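Local atomic coordinates of malonyl CoA-acyl carrier protein transacylase (Synechocystis sp. PCC 6803 substr. Kazusa, PDB entry 4RR5), a protein that catalyses transfer of the malonyl group from malonyl-CoA to holo-acyl carrier protein, supplying malonyl-ACP for fatty acid biosynthesis. Residues A[21-31]-A[65-76]; A[215-223]-A[233-244]. All coordinates share one frame; numbering follows the deposited sequence.

Interaction 1 of 2, residues A[21-31]-A[65-76]; sequences LLSTAIAKEKY and VIEAILADLLRD
Ala27 and Ile69 mark the nearest backbone approach of two roughly antiparallel helices, 25-31 and 65-76, whose axes come within 9.4 Å at an angle of 149°. This helix pair belongs to the acyltransferase fold, and the second helix runs on into the loop before strand 83-86, an outer strand of the parallel sheet. Ile69 fills the middle of the interface with all its branches. Its CG1 lies anti to its carbonyl carbon (chi1 -80°) and runs along Lys30 CB, carrying CD1 over one face of the Tyr31 ring. This CH-pi contact places Ile69 CD1 3.6 Å from the centroid of the Tyr31 ring. The other branch, CG2, meets Ala27 CB at 3.7 Å and Leu21 CD1 at 3.8 Å. Tyr31 is fixed further by Ile66 CG1 near its ring edge and by its hydroxyl, which is hydrogen-bonded to Gly18 O. Leu21 spreads its two methyls: CD1 serves Ile66 and Ile69, while CD2 rests against Leu70 and Leu73. Towards the C-terminal end of helix 65-76, Ile26 is a knob set into the hole formed by Ile69, Asp72, Leu73 and Asp76, with CG2 against Asp72 CB and CD1 against Asp76 CB. Alongside this apolar seam, the Lys30 chain curls at its end (chi4 49°) to bring NZ to Asp72 OD2 at 2.8 Å, a salt bridge; Tyr96 OH is a second partner of the same oxygen. Leu73 CD2 packs against the side chain of Thr24, tip to tip. Thr24 is the N-cap of helix 25-31: its OG1 donates to Leu21 O at 2.8 Å, a carbonyl that Thr24 N also reaches, and accepts from Ala27 N at 3.1 Å.

Interaction 2 of 2, residues A[215-223]-A[233-244]; sequences VLSNVDPSP and KLIQQMTGSVRW
Next to Ser88 and His188, the probable catalytic pair, the type I beta turn Ser217-Asp220 packs against segment 233-244, with Asn218 meeting Gln237. Gln237 NE2 donates to Asn218 OD1 at 2.8 Å from above the carbonyl plane, the two amides turned 37° apart; NE2 also reaches Ser88 O and OE1 bonds to Arg113, fixing the rotation of the Gln237 amide. Ser88 N also donates to Asn218 OD1, and Asn218 ND2 bonds to Gly86 O, tying the turn to the GxSxG sequence that probably forms the acyltransferase nucleophile elbow. In the loop before strand 242-243, Gly240 O accepts from His188 ND1, while Val242 lies beside the Asn218 side chain. Arg243 N bonds to Asn218 O at 3.1 Å. Bent at chi3 (52°), Arg243 folds over the turn: NH1 donates to Val219 O at 3.0 Å, NH2 pairs with Glu246, and Pro221 CD sits over the centre of one guanidinium face. Replacing Arg243 by an alanine would probably leave Val219 O and Glu246 without this partner and Pro221 CD without the face it rests on. Val219 CG2 packs on Lys233 CB at 3.8 Å, while CG1 lies against Gln237 CA and Gln236 O. The extended Lys233 passes Ser217 CB and brings NZ to Asp220 O, weakly to Ser222 O and, as a weak salt bridge, to Asp220 OD2, whose stronger partner is Arg229. A water bridges Lys233 NZ, Ser217 OG and Val215 O.

The two contacts share no element and lie on opposite sides of the chain's centre, their own centres about 26 Å apart. Interaction 1 joins two helices, 25-38 and 56-76, through a largely buried apolar interface whose charged pair is partly exposed, and it lies away from the annotated sites. Interaction 2, nearer the middle of the chain and only partly buried, joins a tight turn to the end of helix 227-235 and the irregular chain that follows it; there polar bonds, many to backbone carbonyls, and two waters are prominent, with Val219 adding apolar packing. Its amide bonds reach the probably catalytic Ser88, whereas 21-31 with 65-76 relies on interlocked aliphatic side chains.

Interaction 1 of 2, residues A[21-31]-A[65-76]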
loop_
_atom_site.group_PDB
_atom_site.type_symbol
_atom_site.label_atom_id
_atom_site.label_comp_id
_atom_site.label_asym_id
_atom_site.label_seq_id
_atom_site.Cartn_x
_atom_site.Cartn_y
_atom_site.Cartn_z
ATOM N N LEU A 21 11.592 -1.811 -16.889
ATOM C CA LEU A 21 10.288 -1.889 -17.554
ATOM C C LEU A 21 10.239 -1.018 -18.795
ATOM O O LEU A 21 9.390 -1.206 -19.664
ATOM C CB LEU A 21 9.179 -1.470 -16.602
ATOM C CG LEU A 21 9.088 -2.289 -15.317
ATOM C CD1 LEU A 21 8.002 -1.710 -14.436
ATOM C CD2 LEU A 21 8.835 -3.776 -15.637
ATOM N N LEU A 22 11.187 -0.090 -18.858
ATOM C CA LEU A 22 11.236 1.001 -19.827
ATOM C C LEU A 22 11.350 0.571 -21.306
ATOM O O LEU A 22 11.069 1.342 -22.217
ATOM C CB LEU A 22 12.411 1.903 -19.448
ATOM C CG LEU A 22 12.553 3.261 -20.124
ATOM C CD1 LEU A 22 11.203 3.980 -20.234
ATOM C CD2 LEU A 22 13.567 4.092 -19.318
ATOM N N SER A 23 11.760 -0.660 -21.546
ATOM C CA SER A 23 11.840 -1.141 -22.909
ATOM C C SER A 23 10.456 -1.548 -23.454
ATOM O O SER A 23 10.300 -1.748 -24.657
ATOM C CB SER A 23 12.829 -2.307 -22.985
ATOM O OG SER A 23 12.480 -3.331 -22.064
ATOM N N THR A 24 9.453 -1.666 -22.586
ATOM C CA THR A 24 8.084 -1.915 -23.050
ATOM C C THR A 24 7.410 -0.591 -23.478
ATOM O O THR A 24 7.630 0.468 -22.873
ATOM C CB THR A 24 7.203 -2.627 -21.958
ATOM O OG1 THR A 24 6.907 -1.724 -20.879
ATOM C CG2 THR A 24 7.902 -3.865 -21.391
ATOM N N ALA A 25 6.607 -0.657 -24.532
ATOM C CA ALA A 25 5.871 0.510 -25.008
ATOM C C ALA A 25 4.905 1.026 -23.940
ATOM O O ALA A 25 4.772 2.240 -23.738
ATOM C CB ALA A 25 5.114 0.171 -26.286
ATOM N N ILE A 26 4.243 0.091 -23.258
ATOM C CA ILE A 26 3.289 0.413 -22.198
ATOM C C ILE A 26 3.943 1.242 -21.090
ATOM O O ILE A 26 3.417 2.283 -20.709
ATOM C CB ILE A 26 2.655 -0.876 -21.626
ATOM C CG1 ILE A 26 1.454 -1.279 -22.494
ATOM C CG2 ILE A 26 2.261 -0.694 -20.142
ATOM C CD1 ILE A 26 0.960 -2.704 -22.308
ATOM N N ALA A 27 5.111 0.814 -20.620
ATOM C CA ALA A 27 5.848 1.562 -19.599
ATOM C C ALA A 27 6.323 2.919 -20.098
ATOM O O ALA A 27 6.208 3.911 -19.374
ATOM C CB ALA A 27 7.044 0.756 -19.091
ATOM N N LYS A 28 6.874 2.960 -21.314
ATOM C CA LYS A 28 7.408 4.205 -21.870
ATOM C C LYS A 28 6.320 5.268 -21.822
ATOM O O LYS A 28 6.503 6.348 -21.251
ATOM C CB LYS A 28 7.904 3.995 -23.305
ATOM C CG LYS A 28 8.623 5.198 -23.950
ATOM C CD LYS A 28 9.028 4.884 -25.404
ATOM C CE LYS A 28 9.839 5.997 -26.057
ATOM N NZ LYS A 28 10.178 5.688 -27.502
ATOM N N GLU A 29 5.174 4.914 -22.394
ATOM C CA GLU A 29 4.002 5.768 -22.457
ATOM C C GLU A 29 3.564 6.270 -21.073
ATOM O O GLU A 29 3.541 7.475 -20.820
ATOM C CB GLU A 29 2.879 4.995 -23.159
ATOM C CG GLU A 29 1.481 5.570 -23.026
ATOM C CD GLU A 29 0.410 4.636 -23.595
ATOM O OE1 GLU A 29 0.754 3.671 -24.318
ATOM O OE2 GLU A 29 -0.788 4.867 -23.317
ATOM N N LYS A 30 3.250 5.359 -20.162
ATOM C CA LYS A 30 2.781 5.774 -18.842
ATOM C C LYS A 30 3.801 6.604 -18.058
ATOM O O LYS A 30 3.422 7.504 -17.308
ATOM C CB LYS A 30 2.368 4.558 -18.024
ATOM C CG LYS A 30 1.116 3.946 -18.534
ATOM C CD LYS A 30 0.317 3.341 -17.416
ATOM C CE LYS A 30 -1.109 3.135 -17.889
ATOM N NZ LYS A 30 -1.092 2.445 -19.217
ATOM N N TYR A 31 5.082 6.310 -18.233
ATOM C CA TYR A 31 6.120 7.128 -17.627
ATOM C C TYR A 31 6.035 8.554 -18.124
ATOM O O TYR A 31 6.243 9.484 -17.354
ATOM C CB TYR A 31 7.523 6.566 -17.914
ATOM C CG TYR A 31 7.935 5.427 -16.999
ATOM C CD1 TYR A 31 7.542 5.408 -15.665
ATOM C CD2 TYR A 31 8.701 4.361 -17.478
ATOM C CE1 TYR A 31 7.910 4.366 -14.828
ATOM C CE2 TYR A 31 9.074 3.308 -16.646
ATOM C CZ TYR A 31 8.675 3.313 -15.318
ATOM O OH TYR A 31 9.026 2.267 -14.475
ATOM N N VAL A 65 2.898 4.493 -10.090
ATOM C CA VAL A 65 3.112 4.500 -11.528
ATOM C C VAL A 65 3.678 3.152 -11.984
ATOM O O VAL A 65 3.259 2.588 -13.001
ATOM C CB VAL A 65 4.063 5.659 -11.944
ATOM C CG1 VAL A 65 4.560 5.474 -13.383
ATOM C CG2 VAL A 65 3.374 7.007 -11.768
ATOM N N ILE A 66 4.626 2.631 -11.214
ATOM C CA ILE A 66 5.261 1.361 -11.544
ATOM C C ILE A 66 4.278 0.196 -11.421
ATOM O O ILE A 66 4.210 -0.670 -12.305
ATOM C CB ILE A 66 6.496 1.109 -10.650
ATOM C CG1 ILE A 66 7.628 2.040 -11.081
ATOM C CG2 ILE A 66 6.925 -0.357 -10.717
ATOM C CD1 ILE A 66 8.748 2.141 -10.082
ATOM N N GLU A 67 3.515 0.193 -10.332
ATOM C CA GLU A 67 2.498 -0.820 -10.114
ATOM C C GLU A 67 1.412 -0.804 -11.198
ATOM O O GLU A 67 1.026 -1.863 -11.705
ATOM C CB GLU A 67 1.899 -0.652 -8.715
ATOM C CG GLU A 67 2.824 -1.218 -7.624
ATOM C CD GLU A 67 2.458 -0.805 -6.209
ATOM O OE1 GLU A 67 1.410 -0.152 -6.004
ATOM O OE2 GLU A 67 3.226 -1.149 -5.289
ATOM N N ALA A 68 0.931 0.380 -11.578
ATOM C CA ALA A 68 -0.003 0.488 -12.706
ATOM C C ALA A 68 0.635 -0.025 -14.004
ATOM O O ALA A 68 -0.022 -0.673 -14.804
ATOM C CB ALA A 68 -0.475 1.913 -12.881
ATOM N N ILE A 69 1.922 0.237 -14.202
ATOM C CA ILE A 69 2.613 -0.279 -15.380
ATOM C C ILE A 69 2.677 -1.803 -15.339
ATOM O O ILE A 69 2.356 -2.469 -16.317
ATOM C CB ILE A 69 4.039 0.323 -15.514
ATOM C CG1 ILE A 69 3.954 1.727 -16.118
ATOM C CG2 ILE A 69 4.951 -0.571 -16.366
ATOM C CD1 ILE A 69 5.175 2.536 -15.937
ATOM N N LEU A 70 3.064 -2.359 -14.200
ATOM C CA LEU A 70 3.083 -3.813 -14.039
ATOM C C LEU A 70 1.711 -4.457 -14.273
ATOM O O LEU A 70 1.615 -5.504 -14.928
ATOM C CB LEU A 70 3.603 -4.179 -12.652
ATOM C CG LEU A 70 5.117 -4.043 -12.563
ATOM C CD1 LEU A 70 5.565 -4.141 -11.110
ATOM C CD2 LEU A 70 5.802 -5.092 -13.452
ATOM N N ALA A 71 0.650 -3.830 -13.762
ATOM C CA ALA A 71 -0.697 -4.343 -13.974
ATOM C C ALA A 71 -1.051 -4.413 -15.460
ATOM O O ALA A 71 -1.645 -5.390 -15.931
ATOM C CB ALA A 71 -1.705 -3.484 -13.240
ATOM N N ASP A 72 -0.699 -3.371 -16.201
ATOM C CA ASP A 72 -1.012 -3.348 -17.618
ATOM C C ASP A 72 -0.128 -4.319 -18.391
ATOM O O ASP A 72 -0.561 -4.900 -19.380
ATOM C CB ASP A 72 -0.868 -1.944 -18.170
ATOM C CG ASP A 72 -1.918 -1.020 -17.632
ATOM O OD1 ASP A 72 -2.918 -1.521 -17.089
ATOM O OD2 ASP A 72 -1.760 0.203 -17.753
ATOM N N LEU A 73 1.110 -4.499 -17.941
ATOM C CA LEU A 73 2.001 -5.464 -18.575
ATOM C C LEU A 73 1.463 -6.889 -18.408
ATOM O O LEU A 73 1.470 -7.672 -19.355
ATOM C CB LEU A 73 3.412 -5.347 -18.008
ATOM C CG LEU A 73 4.138 -4.095 -18.497
ATOM C CD1 LEU A 73 5.473 -3.956 -17.795
ATOM C CD2 LEU A 73 4.300 -4.141 -20.008
ATOM N N LEU A 74 0.988 -7.196 -17.202
ATOM C CA LEU A 74 0.314 -8.459 -16.914
ATOM C C LEU A 74 -0.908 -8.673 -17.810
ATOM O O LEU A 74 -1.081 -9.742 -18.400
ATOM C CB LEU A 74 -0.094 -8.507 -15.443
ATOM C CG LEU A 74 1.079 -8.846 -14.539
ATOM C CD1 LEU A 74 0.798 -8.472 -13.076
ATOM C CD2 LEU A 74 1.435 -10.331 -14.698
ATOM N N ARG A 75 -1.740 -7.642 -17.921
ATOM C CA ARG A 75 -2.897 -7.694 -18.804
ATOM C C ARG A 75 -2.496 -7.994 -20.239
ATOM O O ARG A 75 -3.053 -8.894 -20.867
ATOM C CB ARG A 75 -3.689 -6.392 -18.734
ATOM C CG ARG A 75 -4.458 -6.255 -17.418
ATOM C CD ARG A 75 -5.578 -5.235 -17.499
ATOM N NE ARG A 75 -6.320 -5.183 -16.247
ATOM C CZ ARG A 75 -7.215 -6.093 -15.867
ATOM N NH1 ARG A 75 -7.492 -7.136 -16.642
ATOM N NH2 ARG A 75 -7.829 -5.960 -14.705
ATOM N N ASP A 76 -1.508 -7.266 -20.744
ATOM C CA ASP A 76 -1.020 -7.477 -22.098
ATOM C C ASP A 76 -0.571 -8.922 -22.350
ATOM O O ASP A 76 -0.781 -9.456 -23.440
ATOM C CB ASP A 76 0.127 -6.517 -22.394
ATOM C CG ASP A 76 0.324 -6.292 -23.877
ATOM O OD1 ASP A 76 -0.580 -5.698 -24.507
ATOM O OD2 ASP A 76 1.378 -6.711 -24.405
#

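Interaction 2 of 2, residues A[215-223]-A[233-244]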
loop_
_atom_site.group_PDB
_atom_site.type_symbol
_atom_site.label_atom_id
_atom_site.label_comp_id
_atom_site.label_asym_id
_atom_site.label_seq_id
_atom_site.Cartn_x
_atom_site.Cartn_y
_atom_site.Cartn_z
ATOM N N VAL A 215 -12.556 -5.634 -4.969
ATOM C CA VAL A 215 -11.502 -4.949 -4.234
ATOM C C VAL A 215 -11.663 -5.208 -2.744
ATOM O O VAL A 215 -12.758 -5.016 -2.205
ATOM C CB VAL A 215 -11.547 -3.425 -4.486
ATOM C CG1 VAL A 215 -10.294 -2.727 -3.926
ATOM C CG2 VAL A 215 -11.746 -3.139 -5.971
ATOM N N LEU A 216 -10.596 -5.639 -2.074
ATOM C CA LEU A 216 -10.623 -5.737 -0.610
ATOM C C LEU A 216 -9.882 -4.556 0.018
ATOM O O LEU A 216 -8.655 -4.514 0.024
ATOM C CB LEU A 216 -10.021 -7.061 -0.120
ATOM C CG LEU A 216 -10.813 -8.347 -0.394
ATOM C CD1 LEU A 216 -10.913 -8.690 -1.883
ATOM C CD2 LEU A 216 -10.212 -9.508 0.376
ATOM N N SER A 217 -10.633 -3.609 0.568
ATOM C CA SER A 217 -10.035 -2.375 1.060
ATOM C C SER A 217 -9.439 -2.431 2.479
ATOM O O SER A 217 -9.898 -3.187 3.338
ATOM C CB SER A 217 -11.069 -1.275 0.980
ATOM O OG SER A 217 -11.633 -1.278 -0.317
ATOM N N ASN A 218 -8.417 -1.602 2.706
ATOM C CA ASN A 218 -7.646 -1.599 3.944
ATOM C C ASN A 218 -8.473 -1.489 5.225
ATOM O O ASN A 218 -8.210 -2.202 6.195
ATOM C CB ASN A 218 -6.620 -0.446 3.937
ATOM C CG ASN A 218 -5.410 -0.714 3.044
ATOM O OD1 ASN A 218 -4.535 0.142 2.914
ATOM N ND2 ASN A 218 -5.365 -1.890 2.414
ATOM N N VAL A 219 -9.435 -0.573 5.259
ATOM C CA VAL A 219 -10.215 -0.393 6.485
ATOM C C VAL A 219 -11.324 -1.436 6.644
ATOM O O VAL A 219 -11.865 -1.595 7.734
ATOM C CB VAL A 219 -10.860 1.010 6.574
ATOM C CG1 VAL A 219 -9.787 2.081 6.733
ATOM C CG2 VAL A 219 -11.770 1.288 5.368
ATOM N N ASP A 220 -11.663 -2.142 5.566
ATOM C CA ASP A 220 -12.735 -3.138 5.621
ATOM C C ASP A 220 -12.600 -4.136 4.474
ATOM O O ASP A 220 -13.232 -3.984 3.419
ATOM C CB ASP A 220 -14.110 -2.442 5.600
ATOM C CG ASP A 220 -15.279 -3.425 5.471
ATOM O OD1 ASP A 220 -15.136 -4.621 5.827
ATOM O OD2 ASP A 220 -16.349 -2.991 5.010
ATOM N N PRO A 221 -11.778 -5.171 4.684
ATOM C CA PRO A 221 -11.330 -6.092 3.637
ATOM C C PRO A 221 -12.360 -7.133 3.246
ATOM O O PRO A 221 -11.987 -8.251 2.886
ATOM C CB PRO A 221 -10.111 -6.766 4.266
ATOM C CG PRO A 221 -10.363 -6.702 5.713
ATOM C CD PRO A 221 -11.082 -5.407 5.954
ATOM N N SER A 222 -13.633 -6.776 3.331
ATOM C CA SER A 222 -14.668 -7.621 2.785
ATOM C C SER A 222 -14.783 -7.233 1.327
ATOM O O SER A 222 -14.852 -6.046 1.001
ATOM C CB SER A 222 -16.001 -7.451 3.527
ATOM O OG SER A 222 -16.481 -6.117 3.429
ATOM N N PRO A 223 -14.777 -8.233 0.443
ATOM C CA PRO A 223 -14.818 -7.995 -1.002
ATOM C C PRO A 223 -16.001 -7.138 -1.395
ATOM O O PRO A 223 -17.098 -7.427 -0.937
ATOM C CB PRO A 223 -14.959 -9.406 -1.589
ATOM C CG PRO A 223 -14.437 -10.318 -0.529
ATOM C CD PRO A 223 -14.763 -9.666 0.778
ATOM N N LYS A 233 -14.630 3.688 1.817
ATOM C CA LYS A 233 -13.540 2.983 2.473
ATOM C C LYS A 233 -12.173 3.673 2.252
ATOM O O LYS A 233 -11.317 3.683 3.138
ATOM C CB LYS A 233 -13.470 1.543 1.973
ATOM C CG LYS A 233 -14.743 0.731 2.140
ATOM C CD LYS A 233 -14.454 -0.704 1.763
ATOM C CE LYS A 233 -15.639 -1.621 1.901
ATOM N NZ LYS A 233 -15.121 -3.009 2.029
ATOM N N LEU A 234 -11.966 4.242 1.066
ATOM C CA LEU A 234 -10.693 4.881 0.764
ATOM C C LEU A 234 -10.554 6.192 1.553
ATOM O O LEU A 234 -9.512 6.477 2.142
ATOM C CB LEU A 234 -10.569 5.123 -0.738
ATOM C CG LEU A 234 -9.260 5.767 -1.193
ATOM C CD1 LEU A 234 -8.100 4.782 -0.994
ATOM C CD2 LEU A 234 -9.343 6.242 -2.644
ATOM N N ILE A 235 -11.625 6.976 1.569
ATOM C CA ILE A 235 -11.684 8.204 2.356
ATOM C C ILE A 235 -11.373 7.942 3.823
ATOM O O ILE A 235 -10.736 8.760 4.488
ATOM C CB ILE A 235 -13.073 8.878 2.227
ATOM C CG1 ILE A 235 -13.171 9.600 0.877
ATOM C CG2 ILE A 235 -13.339 9.846 3.393
ATOM C CD1 ILE A 235 -14.514 10.185 0.604
ATOM N N GLN A 236 -11.796 6.782 4.317
ATOM C CA GLN A 236 -11.527 6.391 5.694
ATOM C C GLN A 236 -10.098 5.860 5.924
ATOM O O GLN A 236 -9.654 5.713 7.065
ATOM C CB GLN A 236 -12.547 5.346 6.127
ATOM C CG GLN A 236 -13.930 5.936 6.338
ATOM C CD GLN A 236 -15.016 4.883 6.425
ATOM O OE1 GLN A 236 -14.738 3.686 6.406
ATOM N NE2 GLN A 236 -16.263 5.325 6.521
ATOM N N GLN A 237 -9.369 5.600 4.844
ATOM C CA GLN A 237 -8.130 4.845 4.952
ATOM C C GLN A 237 -7.015 5.601 5.659
ATOM O O GLN A 237 -6.205 5.003 6.361
ATOM C CB GLN A 237 -7.651 4.430 3.567
ATOM C CG GLN A 237 -6.385 3.594 3.574
ATOM C CD GLN A 237 -5.638 3.721 2.283
ATOM O OE1 GLN A 237 -5.416 4.839 1.798
ATOM N NE2 GLN A 237 -5.260 2.589 1.699
ATOM N N MET A 238 -6.968 6.915 5.479
ATOM C CA MET A 238 -5.791 7.628 5.916
ATOM C C MET A 238 -5.698 7.728 7.438
ATOM O O MET A 238 -4.592 7.785 7.990
ATOM C CB MET A 238 -5.742 9.019 5.291
ATOM C CG MET A 238 -4.413 9.711 5.554
ATOM S SD MET A 238 -4.322 11.378 4.924
ATOM C CE MET A 238 -4.405 11.053 3.162
ATOM N N THR A 239 -6.845 7.752 8.114
ATOM C CA THR A 239 -6.873 7.822 9.580
ATOM C C THR A 239 -7.071 6.454 10.223
ATOM O O THR A 239 -7.017 6.309 11.450
ATOM C CB THR A 239 -7.983 8.741 10.079
ATOM O OG1 THR A 239 -9.220 8.359 9.461
ATOM C CG2 THR A 239 -7.662 10.187 9.745
ATOM N N GLY A 240 -7.284 5.452 9.381
ATOM C CA GLY A 240 -7.664 4.143 9.843
ATOM C C GLY A 240 -6.579 3.132 9.635
ATOM O O GLY A 240 -5.599 3.389 8.937
ATOM N N SER A 241 -6.773 1.969 10.244
ATOM C CA SER A 241 -5.768 0.924 10.275
ATOM C C SER A 241 -5.792 0.070 9.017
ATOM O O SER A 241 -6.840 -0.142 8.410
ATOM C CB SER A 241 -5.959 0.038 11.506
ATOM O OG SER A 241 -4.866 -0.859 11.646
ATOM N N VAL A 242 -4.615 -0.412 8.637
ATOM C CA VAL A 242 -4.478 -1.319 7.514
ATOM C C VAL A 242 -4.618 -2.767 7.998
ATOM O O VAL A 242 -3.703 -3.350 8.618
ATOM C CB VAL A 242 -3.134 -1.107 6.799
ATOM C CG1 VAL A 242 -2.956 -2.121 5.695
ATOM C CG2 VAL A 242 -3.082 0.301 6.228
ATOM N N ARG A 243 -5.788 -3.330 7.720
ATOM C CA ARG A 243 -6.125 -4.684 8.124
ATOM C C ARG A 243 -5.651 -5.697 7.086
ATOM O O ARG A 243 -6.458 -6.386 6.455
ATOM C CB ARG A 243 -7.626 -4.769 8.346
ATOM C CG ARG A 243 -8.082 -3.639 9.254
ATOM C CD ARG A 243 -9.571 -3.492 9.321
ATOM N NE ARG A 243 -10.190 -4.767 9.649
ATOM C CZ ARG A 243 -11.496 -4.962 9.716
ATOM N NH1 ARG A 243 -12.333 -3.959 9.475
ATOM N NH2 ARG A 243 -11.954 -6.165 10.017
ATOM N N TRP A 244 -4.332 -5.782 6.907
ATOM C CA TRP A 244 -3.792 -6.609 5.837
ATOM C C TRP A 244 -3.869 -8.082 6.195
ATOM O O TRP A 244 -4.170 -8.910 5.335
ATOM C CB TRP A 244 -2.355 -6.230 5.491
ATOM C CG TRP A 244 -1.952 -6.872 4.217
ATOM C CD1 TRP A 244 -1.157 -7.972 4.066
ATOM C CD2 TRP A 244 -2.384 -6.503 2.907
ATOM N NE1 TRP A 244 -1.057 -8.302 2.735
ATOM C CE2 TRP A 244 -1.808 -7.420 2.003
ATOM C CE3 TRP A 244 -3.202 -5.486 2.407
ATOM C CZ2 TRP A 244 -2.006 -7.335 0.623
ATOM C CZ3 TRP A 244 -3.412 -5.414 1.038
ATOM C CH2 TRP A 244 -2.816 -6.334 0.165
HETATM O O HOH W 1 -13.587 -3.360 -0.368
HETATM O O HOH W 2 -9.634 1.275 2.931
#